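Local coordinates for protein alpha-fucosidase GH29 (Fusarium graminearum, PDB 4PSR) that probably hydrolyses alpha-L-fucosyl linkages in the glycans of glycoproteins, as a family 29 glycoside hydrolase built on a TIM barrel, at residues L206-H211 with L253-N258; L166-H171 with R212-H217; A9-T14 with V244-R249. One frame throughout, in Å; residues are numbered along the deposited sequence.

Contact 1 (L206-H211 with L253-N258)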
loop_
_atom_site.group_PDB
_atom_site.type_symbol
_atom_site.label_atom_id
_atom_site.label_comp_id
_atom_site.label_asym_id
_atom_site.label_seq_id
_atom_site.Cartn_x
_atom_site.Cartn_y
_atom_site.Cartn_z
ATOM N N LEU A 206 -6.596 20.708 16.143
ATOM C CA LEU A 206 -7.522 19.584 16.174
ATOM C C LEU A 206 -6.975 18.423 15.350
ATOM O O LEU A 206 -7.166 17.247 15.737
ATOM C CB LEU A 206 -8.912 20.025 15.699
ATOM C CG LEU A 206 -9.999 18.956 15.711
ATOM C CD1 LEU A 206 -10.262 18.459 17.135
ATOM C CD2 LEU A 206 -11.291 19.495 15.112
ATOM N N TRP A 207 -6.269 18.694 14.256
ATOM C CA TRP A 207 -5.677 17.612 13.451
ATOM C C TRP A 207 -4.740 16.783 14.311
ATOM O O TRP A 207 -4.790 15.541 14.323
ATOM C CB TRP A 207 -4.932 18.206 12.250
ATOM C CG TRP A 207 -4.237 17.173 11.391
ATOM C CD1 TRP A 207 -4.758 16.510 10.315
ATOM C CD2 TRP A 207 -2.893 16.711 11.546
ATOM N NE1 TRP A 207 -3.810 15.633 9.805
ATOM C CE2 TRP A 207 -2.668 15.721 10.546
ATOM C CE3 TRP A 207 -1.863 17.012 12.442
ATOM C CZ2 TRP A 207 -1.434 15.075 10.399
ATOM C CZ3 TRP A 207 -0.649 16.359 12.308
ATOM C CH2 TRP A 207 -0.445 15.389 11.288
ATOM N N PHE A 208 -3.877 17.477 15.046
ATOM C CA PHE A 208 -2.952 16.846 15.968
ATOM C C PHE A 208 -3.666 16.176 17.145
ATOM O O PHE A 208 -3.378 15.012 17.476
ATOM C CB PHE A 208 -1.912 17.840 16.513
ATOM C CG PHE A 208 -1.101 17.281 17.636
ATOM C CD1 PHE A 208 0.035 16.536 17.383
ATOM C CD2 PHE A 208 -1.482 17.456 18.949
ATOM C CE1 PHE A 208 0.777 15.983 18.422
ATOM C CE2 PHE A 208 -0.744 16.905 19.971
ATOM C CZ PHE A 208 0.390 16.167 19.699
ATOM N N ASP A 209 -4.619 16.883 17.749
ATOM C CA ASP A 209 -5.294 16.357 18.939
ATOM C C ASP A 209 -6.058 15.069 18.600
ATOM O O ASP A 209 -6.130 14.145 19.408
ATOM C CB ASP A 209 -6.262 17.374 19.536
ATOM C CG ASP A 209 -5.559 18.546 20.215
ATOM O OD1 ASP A 209 -4.360 18.442 20.508
ATOM O OD2 ASP A 209 -6.252 19.545 20.483
ATOM N N LYS A 210 -6.651 15.002 17.407
ATOM C CA LYS A 210 -7.332 13.788 16.960
ATOM C C LYS A 210 -6.346 12.617 16.865
ATOM O O LYS A 210 -6.606 11.497 17.368
ATOM C CB LYS A 210 -8.033 14.029 15.625
ATOM C CG LYS A 210 -9.336 14.791 15.735
ATOM C CD LYS A 210 -9.828 15.254 14.363
ATOM C CE LYS A 210 -11.251 15.781 14.415
ATOM N NZ LYS A 210 -11.712 16.080 13.031
ATOM N N HIS A 211 -5.215 12.829 16.186
ATOM C CA HIS A 211 -4.185 11.795 16.130
ATOM C C HIS A 211 -3.718 11.347 17.511
ATOM O O HIS A 211 -3.626 10.155 17.782
ATOM C CB HIS A 211 -2.937 12.290 15.408
ATOM C CG HIS A 211 -2.910 12.072 13.936
ATOM N ND1 HIS A 211 -3.306 10.884 13.356
ATOM C CD2 HIS A 211 -2.457 12.858 12.931
ATOM C CE1 HIS A 211 -3.087 10.948 12.055
ATOM N NE2 HIS A 211 -2.570 12.136 11.769
ATOM N N LEU A 253 4.576 13.549 14.428
ATOM C CA LEU A 253 5.630 12.578 14.186
ATOM C C LEU A 253 6.404 12.296 15.474
ATOM O O LEU A 253 6.636 11.137 15.843
ATOM C CB LEU A 253 6.558 13.078 13.052
ATOM C CG LEU A 253 5.913 13.176 11.673
ATOM C CD1 LEU A 253 6.832 13.897 10.686
ATOM C CD2 LEU A 253 5.566 11.762 11.143
ATOM N N ALA A 254 6.837 13.358 16.156
ATOM C CA ALA A 254 7.572 13.152 17.403
ATOM C C ALA A 254 6.739 12.423 18.467
ATOM O O ALA A 254 7.234 11.514 19.130
ATOM C CB ALA A 254 8.116 14.486 17.959
ATOM N N TYR A 255 5.462 12.806 18.600
ATOM C CA TYR A 255 4.602 12.172 19.598
ATOM C C TYR A 255 4.419 10.680 19.344
ATOM O O TYR A 255 4.620 9.855 20.229
ATOM C CB TYR A 255 3.262 12.880 19.687
ATOM C CG TYR A 255 2.427 12.497 20.881
ATOM C CD1 TYR A 255 2.455 13.257 22.040
ATOM C CD2 TYR A 255 1.597 11.385 20.861
ATOM C CE1 TYR A 255 1.693 12.932 23.137
ATOM C CE2 TYR A 255 0.813 11.059 21.953
ATOM C CZ TYR A 255 0.881 11.848 23.096
ATOM O OH TYR A 255 0.114 11.552 24.206
ATOM N N TYR A 256 4.097 10.338 18.103
ATOM C CA TYR A 256 3.884 8.949 17.747
ATOM C C TYR A 256 5.178 8.142 17.856
ATOM O O TYR A 256 5.168 7.036 18.417
ATOM C CB TYR A 256 3.314 8.877 16.338
ATOM C CG TYR A 256 2.908 7.475 15.885
ATOM C CD1 TYR A 256 2.339 6.554 16.768
ATOM C CD2 TYR A 256 3.062 7.079 14.556
ATOM C CE1 TYR A 256 1.912 5.294 16.330
ATOM C CE2 TYR A 256 2.651 5.821 14.118
ATOM C CZ TYR A 256 2.081 4.941 15.009
ATOM O OH TYR A 256 1.675 3.702 14.535
ATOM N N PHE A 257 6.295 8.661 17.337
ATOM C CA PHE A 257 7.547 7.917 17.390
ATOM C C PHE A 257 8.027 7.759 18.846
ATOM O O PHE A 257 8.577 6.722 19.221
ATOM C CB PHE A 257 8.626 8.582 16.509
ATOM C CG PHE A 257 8.286 8.642 15.046
ATOM C CD1 PHE A 257 7.301 7.835 14.486
ATOM C CD2 PHE A 257 8.976 9.511 14.211
ATOM C CE1 PHE A 257 7.014 7.920 13.134
ATOM C CE2 PHE A 257 8.673 9.616 12.860
ATOM C CZ PHE A 257 7.712 8.789 12.309
ATOM N N ASN A 258 7.763 8.751 19.694
ATOM C CA ASN A 258 8.083 8.605 21.119
ATOM C C ASN A 258 7.193 7.569 21.801
ATOM O O ASN A 258 7.666 6.791 22.621
ATOM C CB ASN A 258 7.973 9.941 21.853
ATOM C CG ASN A 258 9.155 10.839 21.590
ATOM O OD1 ASN A 258 10.266 10.359 21.376
ATOM N ND2 ASN A 258 8.931 12.147 21.625
#

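Contact 2 (L166-H171 with R212-H217)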
loop_
_atom_site.group_PDB
_atom_site.type_symbol
_atom_site.label_atom_id
_atom_site.label_comp_id
_atom_site.label_asym_id
_atom_site.label_seq_id
_atom_site.Cartn_x
_atom_site.Cartn_y
_atom_site.Cartn_z
ATOM N N LEU A 166 -2.191 -3.768 13.986
ATOM C CA LEU A 166 -3.290 -2.825 13.827
ATOM C C LEU A 166 -2.872 -1.623 12.974
ATOM O O LEU A 166 -1.919 -0.892 13.327
ATOM C CB LEU A 166 -3.768 -2.320 15.189
ATOM C CG LEU A 166 -4.907 -1.299 15.188
ATOM C CD1 LEU A 166 -6.186 -1.872 14.660
ATOM C CD2 LEU A 166 -5.120 -0.716 16.580
ATOM N N VAL A 167 -3.606 -1.416 11.879
ATOM C CA VAL A 167 -3.520 -0.177 11.106
ATOM C C VAL A 167 -4.756 0.670 11.384
ATOM O O VAL A 167 -5.884 0.153 11.473
ATOM C CB VAL A 167 -3.339 -0.422 9.576
ATOM C CG1 VAL A 167 -4.436 -1.310 8.993
ATOM C CG2 VAL A 167 -3.252 0.894 8.809
ATOM N N ILE A 168 -4.528 1.977 11.503
ATOM C CA ILE A 168 -5.610 2.957 11.607
ATOM C C ILE A 168 -5.426 3.982 10.494
ATOM O O ILE A 168 -4.331 4.556 10.377
ATOM C CB ILE A 168 -5.623 3.673 12.980
ATOM C CG1 ILE A 168 -5.877 2.674 14.131
ATOM C CG2 ILE A 168 -6.649 4.816 12.993
ATOM C CD1 ILE A 168 -7.293 2.124 14.215
ATOM N N ALA A 169 -6.460 4.200 9.693
ATOM C CA ALA A 169 -6.436 5.220 8.628
ATOM C C ALA A 169 -7.130 6.489 9.067
ATOM O O ALA A 169 -8.240 6.487 9.632
ATOM C CB ALA A 169 -7.043 4.672 7.329
ATOM N N MET A 170 -6.439 7.603 8.792
ATOM C CA MET A 170 -6.842 8.940 9.188
ATOM C C MET A 170 -6.794 9.854 7.972
ATOM O O MET A 170 -5.749 9.958 7.326
ATOM C CB MET A 170 -5.909 9.462 10.263
ATOM C CG MET A 170 -5.916 8.660 11.551
ATOM S SD MET A 170 -7.434 8.851 12.506
ATOM C CE MET A 170 -7.139 10.495 13.199
ATOM N N HIS A 171 -7.912 10.501 7.659
ATOM C CA HIS A 171 -8.004 11.351 6.474
ATOM C C HIS A 171 -8.512 12.766 6.860
ATOM O O HIS A 171 -9.221 13.421 6.091
ATOM C CB HIS A 171 -8.930 10.757 5.372
ATOM C CG HIS A 171 -8.863 9.262 5.163
ATOM N ND1 HIS A 171 -8.747 8.701 3.910
ATOM C CD2 HIS A 171 -8.975 8.218 6.030
ATOM C CE1 HIS A 171 -8.797 7.378 4.010
ATOM N NE2 HIS A 171 -8.937 7.062 5.285
ATOM N N ARG A 212 -3.411 12.305 18.373
ATOM C CA ARG A 212 -2.887 12.017 19.702
ATOM C C ARG A 212 -3.862 11.176 20.532
ATOM O O ARG A 212 -3.477 10.188 21.167
ATOM C CB ARG A 212 -2.566 13.325 20.432
ATOM C CG ARG A 212 -2.338 13.144 21.927
ATOM C CD ARG A 212 -1.627 14.321 22.566
ATOM N NE ARG A 212 -2.403 15.538 22.400
ATOM C CZ ARG A 212 -2.116 16.704 22.961
ATOM N NH1 ARG A 212 -2.897 17.746 22.728
ATOM N NH2 ARG A 212 -1.051 16.831 23.738
ATOM N N GLU A 213 -5.122 11.580 20.521
ATOM C CA GLU A 213 -6.165 10.919 21.309
ATOM C C GLU A 213 -6.371 9.510 20.761
ATOM O O GLU A 213 -6.421 8.525 21.514
ATOM C CB GLU A 213 -7.461 11.715 21.242
ATOM C CG GLU A 213 -8.571 11.225 22.177
ATOM C CD GLU A 213 -9.800 12.067 21.993
ATOM O OE1 GLU A 213 -10.338 12.040 20.864
ATOM O OE2 GLU A 213 -10.175 12.861 22.906
ATOM N N MET A 214 -6.478 9.384 19.436
ATOM C CA MET A 214 -6.699 8.081 18.826
ATOM C C MET A 214 -5.526 7.158 19.122
ATOM O O MET A 214 -5.709 5.983 19.466
ATOM C CB MET A 214 -6.914 8.222 17.296
ATOM C CG MET A 214 -6.981 6.877 16.520
ATOM S SD MET A 214 -5.365 6.150 16.177
ATOM C CE MET A 214 -4.722 7.344 14.998
ATOM N N LEU A 215 -4.302 7.652 19.019
ATOM C CA LEU A 215 -3.174 6.722 19.079
ATOM C C LEU A 215 -2.876 6.288 20.522
ATOM O O LEU A 215 -2.437 5.153 20.742
ATOM C CB LEU A 215 -1.955 7.274 18.339
ATOM C CG LEU A 215 -1.116 8.406 18.948
ATOM C CD1 LEU A 215 -0.085 7.854 19.943
ATOM C CD2 LEU A 215 -0.424 9.238 17.868
ATOM N N ASP A 216 -3.152 7.158 21.489
ATOM C CA ASP A 216 -3.065 6.757 22.886
ATOM C C ASP A 216 -4.188 5.777 23.249
ATOM O O ASP A 216 -4.016 4.923 24.126
ATOM C CB ASP A 216 -3.108 7.978 23.820
ATOM C CG ASP A 216 -1.803 8.787 23.847
ATOM O OD1 ASP A 216 -0.706 8.240 23.579
ATOM O OD2 ASP A 216 -1.896 9.975 24.199
ATOM N N HIS A 217 -5.317 5.867 22.550
ATOM C CA HIS A 217 -6.502 5.035 22.828
ATOM C C HIS A 217 -6.348 3.601 22.335
ATOM O O HIS A 217 -6.776 2.669 23.007
ATOM C CB HIS A 217 -7.711 5.696 22.142
ATOM C CG HIS A 217 -9.052 5.134 22.508
ATOM N ND1 HIS A 217 -9.509 5.057 23.807
ATOM C CD2 HIS A 217 -10.088 4.757 21.721
ATOM C CE1 HIS A 217 -10.753 4.606 23.803
ATOM N NE2 HIS A 217 -11.126 4.410 22.549
#

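Contact 3 (A9-T14 with V244-R249). With MAN (alpha-D-mannopyranose), chain D.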
loop_
_atom_site.group_PDB
_atom_site.type_symbol
_atom_site.label_atom_id
_atom_site.label_comp_id
_atom_site.label_asym_id
_atom_site.label_seq_id
_atom_site.Cartn_x
_atom_site.Cartn_y
_atom_site.Cartn_z
ATOM N N ALA A 9 10.255 17.645 17.839
ATOM C CA ALA A 9 9.451 18.062 16.704
ATOM C C ALA A 9 10.268 18.869 15.681
ATOM O O ALA A 9 10.015 20.059 15.442
ATOM C CB ALA A 9 8.255 18.847 17.170
ATOM N N THR A 10 11.239 18.187 15.067
ATOM C CA THR A 10 12.034 18.720 13.962
ATOM C C THR A 10 12.232 17.651 12.891
ATOM O O THR A 10 12.125 16.442 13.159
ATOM C CB THR A 10 13.450 19.144 14.409
ATOM O OG1 THR A 10 14.215 17.984 14.764
ATOM C CG2 THR A 10 13.394 20.081 15.603
ATOM N N TRP A 11 12.534 18.069 11.669
ATOM C CA TRP A 11 12.746 17.090 10.597
ATOM C C TRP A 11 13.984 16.256 10.890
ATOM O O TRP A 11 13.989 15.041 10.724
ATOM C CB TRP A 11 12.854 17.767 9.234
ATOM C CG TRP A 11 11.574 18.404 8.816
ATOM C CD1 TRP A 11 11.341 19.743 8.620
ATOM C CD2 TRP A 11 10.321 17.749 8.585
ATOM N NE1 TRP A 11 10.024 19.954 8.273
ATOM C CE2 TRP A 11 9.380 18.743 8.241
ATOM C CE3 TRP A 11 9.907 16.417 8.618
ATOM C CZ2 TRP A 11 8.051 18.449 7.957
ATOM C CZ3 TRP A 11 8.590 16.134 8.336
ATOM C CH2 TRP A 11 7.680 17.138 8.004
ATOM N N GLU A 12 15.033 16.890 11.390
ATOM C CA GLU A 12 16.277 16.201 11.576
ATOM C C GLU A 12 16.173 15.133 12.681
ATOM O O GLU A 12 16.738 14.048 12.559
ATOM C CB GLU A 12 17.381 17.246 11.812
ATOM C CG GLU A 12 17.067 18.292 12.927
ATOM C CD GLU A 12 16.309 19.587 12.490
ATOM O OE1 GLU A 12 15.632 19.675 11.412
ATOM O OE2 GLU A 12 16.388 20.555 13.287
ATOM N N SER A 13 15.403 15.414 13.730
ATOM C CA SER A 13 15.197 14.442 14.808
ATOM C C SER A 13 14.319 13.254 14.347
ATOM O O SER A 13 14.678 12.095 14.533
ATOM C CB SER A 13 14.514 15.116 16.000
ATOM O OG SER A 13 14.313 14.187 17.055
ATOM N N THR A 14 13.191 13.587 13.726
ATOM C CA THR A 14 12.237 12.557 13.301
ATOM C C THR A 14 12.780 11.719 12.141
ATOM O O THR A 14 12.374 10.572 11.995
ATOM C CB THR A 14 10.855 13.145 12.983
ATOM O OG1 THR A 14 10.947 14.141 11.968
ATOM C CG2 THR A 14 10.190 13.758 14.228
ATOM N N VAL A 244 -1.543 20.988 6.311
ATOM C CA VAL A 244 -1.571 21.083 7.770
ATOM C C VAL A 244 -0.355 21.891 8.218
ATOM O O VAL A 244 0.734 21.767 7.673
ATOM C CB VAL A 244 -1.551 19.661 8.442
ATOM C CG1 VAL A 244 -1.438 19.769 9.960
ATOM C CG2 VAL A 244 -2.772 18.851 8.032
ATOM N N ASP A 245 -0.548 22.748 9.205
ATOM C CA ASP A 245 0.575 23.478 9.755
ATOM C C ASP A 245 1.808 22.584 10.010
ATOM O O ASP A 245 1.717 21.498 10.621
ATOM C CB ASP A 245 0.134 24.151 11.045
ATOM C CG ASP A 245 1.243 24.920 11.682
ATOM O OD1 ASP A 245 1.563 26.001 11.144
ATOM O OD2 ASP A 245 1.799 24.416 12.677
ATOM N N GLU A 246 2.981 23.027 9.574
ATOM C CA GLU A 246 4.188 22.251 9.660
ATOM C C GLU A 246 4.554 21.843 11.079
ATOM O O GLU A 246 4.959 20.709 11.315
ATOM C CB GLU A 246 5.368 23.012 9.018
ATOM C CG GLU A 246 6.648 22.211 8.960
ATOM C CD GLU A 246 7.878 23.036 8.657
ATOM O OE1 GLU A 246 8.760 22.505 7.970
ATOM O OE2 GLU A 246 7.973 24.189 9.127
ATOM N N GLN A 247 4.396 22.773 12.019
ATOM C CA GLN A 247 4.691 22.518 13.416
ATOM C C GLN A 247 3.841 21.352 13.941
ATOM O O GLN A 247 4.325 20.483 14.664
ATOM C CB GLN A 247 4.452 23.787 14.253
ATOM C CG GLN A 247 4.725 23.623 15.720
ATOM C CD GLN A 247 4.874 24.948 16.470
ATOM O OE1 GLN A 247 4.558 26.021 15.950
ATOM N NE2 GLN A 247 5.357 24.871 17.701
ATOM N N LYS A 248 2.570 21.347 13.559
ATOM C CA LYS A 248 1.639 20.312 14.009
ATOM C C LYS A 248 1.986 18.949 13.394
ATOM O O LYS A 248 1.900 17.901 14.066
ATOM C CB LYS A 248 0.193 20.714 13.757
ATOM C CG LYS A 248 -0.273 21.904 14.660
ATOM C CD LYS A 248 -0.285 21.495 16.087
ATOM C CE LYS A 248 -0.620 22.614 17.023
ATOM N NZ LYS A 248 0.607 23.221 17.541
ATOM N N ARG A 249 2.396 18.941 12.131
ATOM C CA ARG A 249 2.902 17.698 11.530
ATOM C C ARG A 249 4.091 17.144 12.271
ATOM O O ARG A 249 4.147 15.961 12.584
ATOM C CB ARG A 249 3.232 17.945 10.062
ATOM C CG ARG A 249 2.020 18.056 9.191
ATOM C CD ARG A 249 2.386 18.301 7.756
ATOM N NE ARG A 249 2.599 19.707 7.405
ATOM C CZ ARG A 249 3.642 20.176 6.728
ATOM N NH1 ARG A 249 4.689 19.439 6.425
ATOM N NH2 ARG A 249 3.655 21.461 6.391
HETATM C C1 MAN D . 5.755 26.812 7.204
HETATM C C2 MAN D . 6.056 27.465 8.556
HETATM C C3 MAN D . 7.326 28.323 8.423
HETATM C C4 MAN D . 8.500 27.462 7.884
HETATM C C5 MAN D . 8.078 26.829 6.529
HETATM C C6 MAN D . 9.092 25.842 5.940
HETATM O O2 MAN D . 6.339 26.461 9.511
HETATM O O3 MAN D . 7.657 28.954 9.642
HETATM O O4 MAN D . 9.651 28.269 7.697
HETATM O O5 MAN D . 6.834 26.079 6.710
HETATM O O6 MAN D . 8.520 25.257 4.746
#

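Contact 1 (L206-H211 with L253-N258)
F208 and Y255 meet edge to face between two neighbouring outer helices of the TIM barrel, helix 200-218 and helix 246-263, which flank strand 222-225 along the chain. The two rings stand almost perpendicular, with their planes at 88°, and the edge of F208 is directed at the face of Y255. The stack is offset: the ring centroids lie 6.0 Å apart, and the closest approach is made at the root of the tyrosine side chain, where F208 CE1 comes to 4.2 Å from Y255 CB, a carbon that lies near the plane of the phenylalanine ring. In both residues CG is anti to the backbone nitrogen (chi1 170° in F208 and -167° in Y255), but the starting directions differ. Y255 sets off toward helix 200-218, whereas F208 starts along the interface and brings only the far part of its ring, CE1 and CZ, to the tyrosine.

The pairing illustrates how a single aromatic pair can join helices across a thin interface, because little other surface is shared by the two segments. The far end of Y255 serves a polar purpose, its hydroxyl hydrogen bonding to D216, about two turns beyond F208 on helix 200-218. W207 and H211 of that helix turn to strand 222-225, touching N225 and I223 respectively, and H211 CD2 lies 3.5 Å above one face of the W207 indole, toward its rim. D209 OD1, which is salt-bridged to R212, lies in the plane of the F208 ring at its edge, 3.4 Å from F208 CD2.

Contact 2 (L166-H171 with R212-H217)
M214 lays its sulfur against I168 and its methyl group between I168 and M170, two residues whose side chains project from the same side of strand 165-170. The CB of M214 points from helix 200-218 toward the strand, and with CG anti to the backbone nitrogen (chi1 173°) the chain continues inward. M214 CG makes the first, loose approach, 4.1 Å from I168 CG2. A bend about the next bond (chi2 -80°) then brings the sulfur alongside the isoleucine, where M214 SD lies 3.7 Å from I168 CG2 and 4.1 Å from both I168 CB and I168 CG1. The two side chains run past each other in opposite directions, so several carbons of the isoleucine share the one sulfur. A second bend turns the methyl group up the strand. There M214 CE sits 3.8 Å from I168 CG2 and 3.9 Å from M170 CG, meeting the other methionine tip to tip, with M170 SD at 4.0 Å from M214 CE.

No hydrogen bond crosses this buried contact, which rests entirely on apolar packing. It is a clear example of the layer between strands and helices in a TIM barrel, here filled by two methionines and an isoleucine. Just beyond M170, H171 touches the bound beta-L-fucopyranose, so the packed strand leads directly to the sugar. W133 in a loop also touches M214, while I168 rests on P122 and A124 of strand 119-125. Helix 200-218 connects strand 165-170 to the parallel strand 222-225 in a beta-alpha-beta crossover, and M214 packs on both, meeting I223 on the second.

Contact 3 (A9-T14 with V244-R249)
E246 uses its two carboxylate oxygens for two very different partners, the indole of W11 and a mannose. To OE1, W11 NE1 donates over 2.9 Å in a nearly straight bond (172°). The acceptor lies in the plane of the indole, in line with the indole N-H, yet the indole nitrogen reaches that oxygen from above the carboxylate plane, and the two flat groups are turned 49° from each other. To E246 OE2 the mannose hydroxyl O2 donates at 2.8 Å. With CG anti to its backbone nitrogen (chi1 -175°) and the chain extended beyond it, the glutamate spans the distance from its helix to both partners.

The contact joins the short helix 11-14, near the N terminus, to the start of helix 246-263 on the outside of the TIM barrel. Both helices are N-capped by side chains, T10 OG1 accepting from S13 N and D245 OD2 from K248 N. Lying in the first turn of its helix, E246 is probably favoured there as the negatively charged form.

R249 completes the interface one turn on. Its NH1 lies near the plane of the indole, at the edge, 3.8 Å from W11 CZ2, and is hydrogen-bonded to G277 O. The NE/NH2 edge of the guanidinium is held by V244, whose carbonyl oxygen is gripped side-on by R249 NE at 2.8 Å and R249 NH2 at 3.2 Å. W11 is further engaged by R279 in a cation-pi interaction.

Overall arrangement
From the N terminus, residues 9-14 wait about 230 residues for their partner, and contact 3 closes this longest loop at the start of helix 246-263. Contact 2, between strand 165-170 and helix 200-218, nests entirely inside it. Contact 1 crosses both, because 206-211 lies within the loops of contacts 2 and 3 while 253-258 lies beyond them. Contacts 1 and 2 share helix 200-218 and touch, H211 CE1 packing on M170 CB; contacts 1 and 3 share helix 246-263, with L253 CD1 against W11 CZ3. Contacts 2 and 3 do not touch. Together they join strand 165-170, helix 200-218, helix 246-263 and the N-terminal helix 11-14, each to the next.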